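GRAS family transcription factor containing protein, expressed (Oryza sativa Japonica Group, PDB 5HYZ) is probably a transcription factor that binds DNA through its GRAS domain and takes part in plant development and resistance to abiotic stress. Local coordinates at residues L78-L83 and P88-A93. Numbering follows the deposited sequence.
Sequences LCYKTL and PYSKFA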
ATOM      1  N   LEU A  78      -4.593 -18.093  -0.764  1.00 38.97           N
ATOM      2  CA  LEU A  78      -5.624 -17.084  -0.962  1.00 42.71           C
ATOM      3  C   LEU A  78      -5.834 -16.244   0.285  1.00 36.61           C
ATOM      4  O   LEU A  78      -6.069 -15.026   0.201  1.00 32.11           O
ATOM      5  CB  LEU A  78      -6.947 -17.734  -1.347  1.00 45.46           C
ATOM      6  CG  LEU A  78      -7.270 -17.824  -2.842  1.00 54.92           C
ATOM      7  CD1 LEU A  78      -6.036 -18.215  -3.662  1.00 52.57           C
ATOM      8  CD2 LEU A  78      -8.381 -18.843  -3.000  1.00 53.09           C
ATOM      9  N   CYS A  79      -5.777 -16.922   1.433  1.00 31.02           N
ATOM     10  CA  CYS A  79      -5.967 -16.290   2.741  1.00 31.43           C
ATOM     11  C   CYS A  79      -4.897 -15.272   2.992  1.00 22.81           C
ATOM     12  O   CYS A  79      -5.187 -14.180   3.413  1.00 25.70           O
ATOM     13  CB  CYS A  79      -5.927 -17.326   3.868  1.00 30.91           C
ATOM     14  SG  CYS A  79      -7.395 -18.363   3.951  1.00 36.98           S
ATOM     15  N   TYR A  80      -3.654 -15.682   2.781  1.00 27.35           N
ATOM     16  CA  TYR A  80      -2.495 -14.823   2.924  1.00 30.97           C
ATOM     17  C   TYR A  80      -2.669 -13.571   2.092  1.00 27.67           C
ATOM     18  O   TYR A  80      -2.440 -12.448   2.580  1.00 26.48           O
ATOM     19  CB  TYR A  80      -1.217 -15.574   2.522  1.00 29.81           C
ATOM     20  CG  TYR A  80       0.057 -14.779   2.684  1.00 32.99           C
ATOM     21  CD1 TYR A  80       0.627 -14.594   3.943  1.00 35.95           C
ATOM     22  CD2 TYR A  80       0.705 -14.229   1.572  1.00 38.50           C
ATOM     23  CE1 TYR A  80       1.817 -13.875   4.106  1.00 37.90           C
ATOM     24  CE2 TYR A  80       1.901 -13.499   1.720  1.00 37.09           C
ATOM     25  CZ  TYR A  80       2.449 -13.334   2.994  1.00 35.03           C
ATOM     26  OH  TYR A  80       3.626 -12.590   3.141  1.00 42.33           O
ATOM     27  N   LYS A  81      -3.082 -13.747   0.839  1.00 26.78           N
ATOM     28  CA  LYS A  81      -3.280 -12.580  -0.041  1.00 33.88           C
ATOM     29  C   LYS A  81      -4.410 -11.632   0.454  1.00 26.46           C
ATOM     30  O   LYS A  81      -4.261 -10.404   0.503  1.00 27.76           O
ATOM     31  CB  LYS A  81      -3.552 -13.079  -1.476  1.00 31.59           C
ATOM     32  CG  LYS A  81      -3.854 -11.986  -2.502  1.00 44.65           C
ATOM     33  CD  LYS A  81      -2.561 -11.345  -3.013  1.00 56.69           C
ATOM     34  CE  LYS A  81      -2.803 -10.249  -4.077  1.00 58.82           C
ATOM     35  NZ  LYS A  81      -1.505  -9.861  -4.745  1.00 56.67           N
ATOM     36  N   THR A  82      -5.549 -12.216   0.817  1.00 26.42           N
ATOM     37  CA  THR A  82      -6.634 -11.461   1.400  1.00 25.31           C
ATOM     38  C   THR A  82      -6.185 -10.663   2.658  1.00 25.66           C
ATOM     39  O   THR A  82      -6.465  -9.452   2.777  1.00 26.60           O
ATOM     40  CB  THR A  82      -7.783 -12.409   1.790  1.00 29.49           C
ATOM     41  OG1 THR A  82      -8.381 -12.891   0.592  1.00 30.66           O
ATOM     42  CG2 THR A  82      -8.827 -11.693   2.545  1.00 26.84           C
ATOM     43  N   LEU A  83      -5.520 -11.374   3.584  1.00 22.39           N
ATOM     44  CA  LEU A  83      -5.127 -10.779   4.861  1.00 24.93           C
ATOM     45  C   LEU A  83      -4.234  -9.603   4.565  1.00 25.70           C
ATOM     46  O   LEU A  83      -4.402  -8.548   5.154  1.00 30.42           O
ATOM     47  CB  LEU A  83      -4.429 -11.802   5.759  1.00 22.95           C
ATOM     48  CG  LEU A  83      -4.027 -11.419   7.189  1.00 28.34           C
ATOM     49  CD1 LEU A  83      -5.221 -10.878   7.994  1.00 25.07           C
ATOM     50  CD2 LEU A  83      -3.387 -12.584   7.895  1.00 30.18           C
ATOM     51  N   PRO A  88      -2.117  -4.417   7.542  1.00 15.20           N
ATOM     52  CA  PRO A  88      -0.721  -4.015   7.310  1.00 17.62           C
ATOM     53  C   PRO A  88       0.325  -4.964   7.902  1.00 15.47           C
ATOM     54  O   PRO A  88       1.537  -4.627   7.863  1.00 15.02           O
ATOM     55  CB  PRO A  88      -0.638  -2.665   8.014  1.00 17.95           C
ATOM     56  CG  PRO A  88      -1.584  -2.806   9.171  1.00 20.57           C
ATOM     57  CD  PRO A  88      -2.735  -3.642   8.642  1.00 18.56           C
ATOM     58  N   TYR A  89      -0.109  -6.118   8.423  1.00 18.11           N
ATOM     59  CA  TYR A  89       0.798  -7.055   9.100  1.00 19.16           C
ATOM     60  C   TYR A  89       2.033  -7.442   8.293  1.00 13.39           C
ATOM     61  O   TYR A  89       3.169  -7.240   8.777  1.00 14.05           O
ATOM     62  CB  TYR A  89       0.027  -8.336   9.525  1.00 19.58           C
ATOM     63  CG  TYR A  89      -1.171  -8.023  10.436  1.00 20.86           C
ATOM     64  CD1 TYR A  89      -0.991  -7.383  11.646  1.00 27.20           C
ATOM     65  CD2 TYR A  89      -2.467  -8.369  10.065  1.00 23.97           C
ATOM     66  CE1 TYR A  89      -2.083  -7.054  12.474  1.00 25.15           C
ATOM     67  CE2 TYR A  89      -3.571  -8.063  10.894  1.00 22.25           C
ATOM     68  CZ  TYR A  89      -3.371  -7.415  12.077  1.00 19.19           C
ATOM     69  OH  TYR A  89      -4.434  -7.110  12.921  1.00 24.66           O
ATOM     70  N   SER A  90       1.862  -7.971   7.080  1.00 19.23           N
ATOM     71  CA  SER A  90       3.031  -8.438   6.359  1.00 21.42           C
ATOM     72  C   SER A  90       3.898  -7.269   5.893  1.00 17.90           C
ATOM     73  O   SER A  90       5.124  -7.362   5.902  1.00 15.70           O
ATOM     74  CB  SER A  90       2.646  -9.357   5.157  1.00 24.65           C
ATOM     75  OG  SER A  90       1.940  -8.602   4.167  1.00 36.90           O
ATOM     76  N   LYS A  91       3.299  -6.145   5.524  1.00 13.73           N
ATOM     77  CA  LYS A  91       4.095  -5.050   5.071  1.00 14.53           C
ATOM     78  C   LYS A  91       4.925  -4.500   6.233  1.00 13.73           C
ATOM     79  O   LYS A  91       6.101  -4.151   6.067  1.00 12.60           O
ATOM     80  CB  LYS A  91       3.198  -3.939   4.440  1.00 19.29           C
ATOM     81  CG  LYS A  91       4.030  -2.876   3.704  1.00 30.34           C
ATOM     82  CD  LYS A  91       3.265  -2.156   2.579  1.00 42.02           C
ATOM     83  CE  LYS A  91       4.192  -1.246   1.733  1.00 46.64           C
ATOM     84  NZ  LYS A  91       3.614   0.133   1.441  1.00 47.02           N
ATOM     85  N   PHE A  92       4.288  -4.381   7.402  1.00 12.57           N
ATOM     86  CA  PHE A  92       5.010  -3.938   8.599  1.00 12.80           C
ATOM     87  C   PHE A  92       6.236  -4.798   8.849  1.00 12.49           C
ATOM     88  O   PHE A  92       7.365  -4.367   9.074  1.00 11.97           O
ATOM     89  CB  PHE A  92       4.104  -4.046   9.808  1.00 10.59           C
ATOM     90  CG  PHE A  92       4.861  -3.934  11.116  1.00 14.36           C
ATOM     91  CD1 PHE A  92       5.371  -2.707  11.542  1.00 16.42           C
ATOM     92  CD2 PHE A  92       5.045  -5.054  11.898  1.00 12.58           C
ATOM     93  CE1 PHE A  92       6.087  -2.625  12.735  1.00 19.36           C
ATOM     94  CE2 PHE A  92       5.792  -4.969  13.108  1.00 12.23           C
ATOM     95  CZ  PHE A  92       6.295  -3.770  13.503  1.00 16.66           C
ATOM     96  N   ALA A  93       5.959  -6.083   8.805  1.00 10.41           N
ATOM     97  CA  ALA A  93       7.065  -6.995   9.126  1.00 13.24           C
ATOM     98  C   ALA A  93       8.206  -6.892   8.101  1.00  9.75           C
ATOM     99  O   ALA A  93       9.404  -6.709   8.430  1.00 12.61           O
ATOM    100  CB  ALA A  93       6.483  -8.415   9.157  1.00 15.89           C
TER
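Tyr80 and Leu83 both hold CG anti to the backbone N (chi1 -178° and -175°), which carries their side-chain ends from helix 74-86 toward the first turn of helix 89-104. The two are consecutive helices joined by a short turn within the GRAS domain, whose core is a Rossmann-like sheet. Pro88 sits at the N-cap of the second helix, and the bond from Phe92 N to Pro88 O closes its first turn.

Contact between the segments is light, 121 Å² in all, and rests on van der Waals touches. No hydrogen bond links them, and the nearest CA atoms, those of Leu83 and Tyr89, are 8.2 Å apart. Long side chains bridge that gap. Leu83 uses one branch: its CD1 lies 4.3 Å from Tyr89 CD2, at the ring edge and near the ring plane. It does not lie over a face.

The Tyr89 side chain also packs on Leu361, Leu368 and Leu369 of the neighbouring strands. Its hydroxyl is hydrogen-bonded to Ser268 OG, which gives the polar end of this buried residue a partner. Cys79 and Thr82 pack on helix 278-296. Lys81 NZ is hydrogen-bonded to the backbone O of Asn342 of the second subunit.

Tyr80 makes the other touch. Its phenol oxygen meets Ser90, with Tyr80 OH 3.9 Å from Ser90 CB.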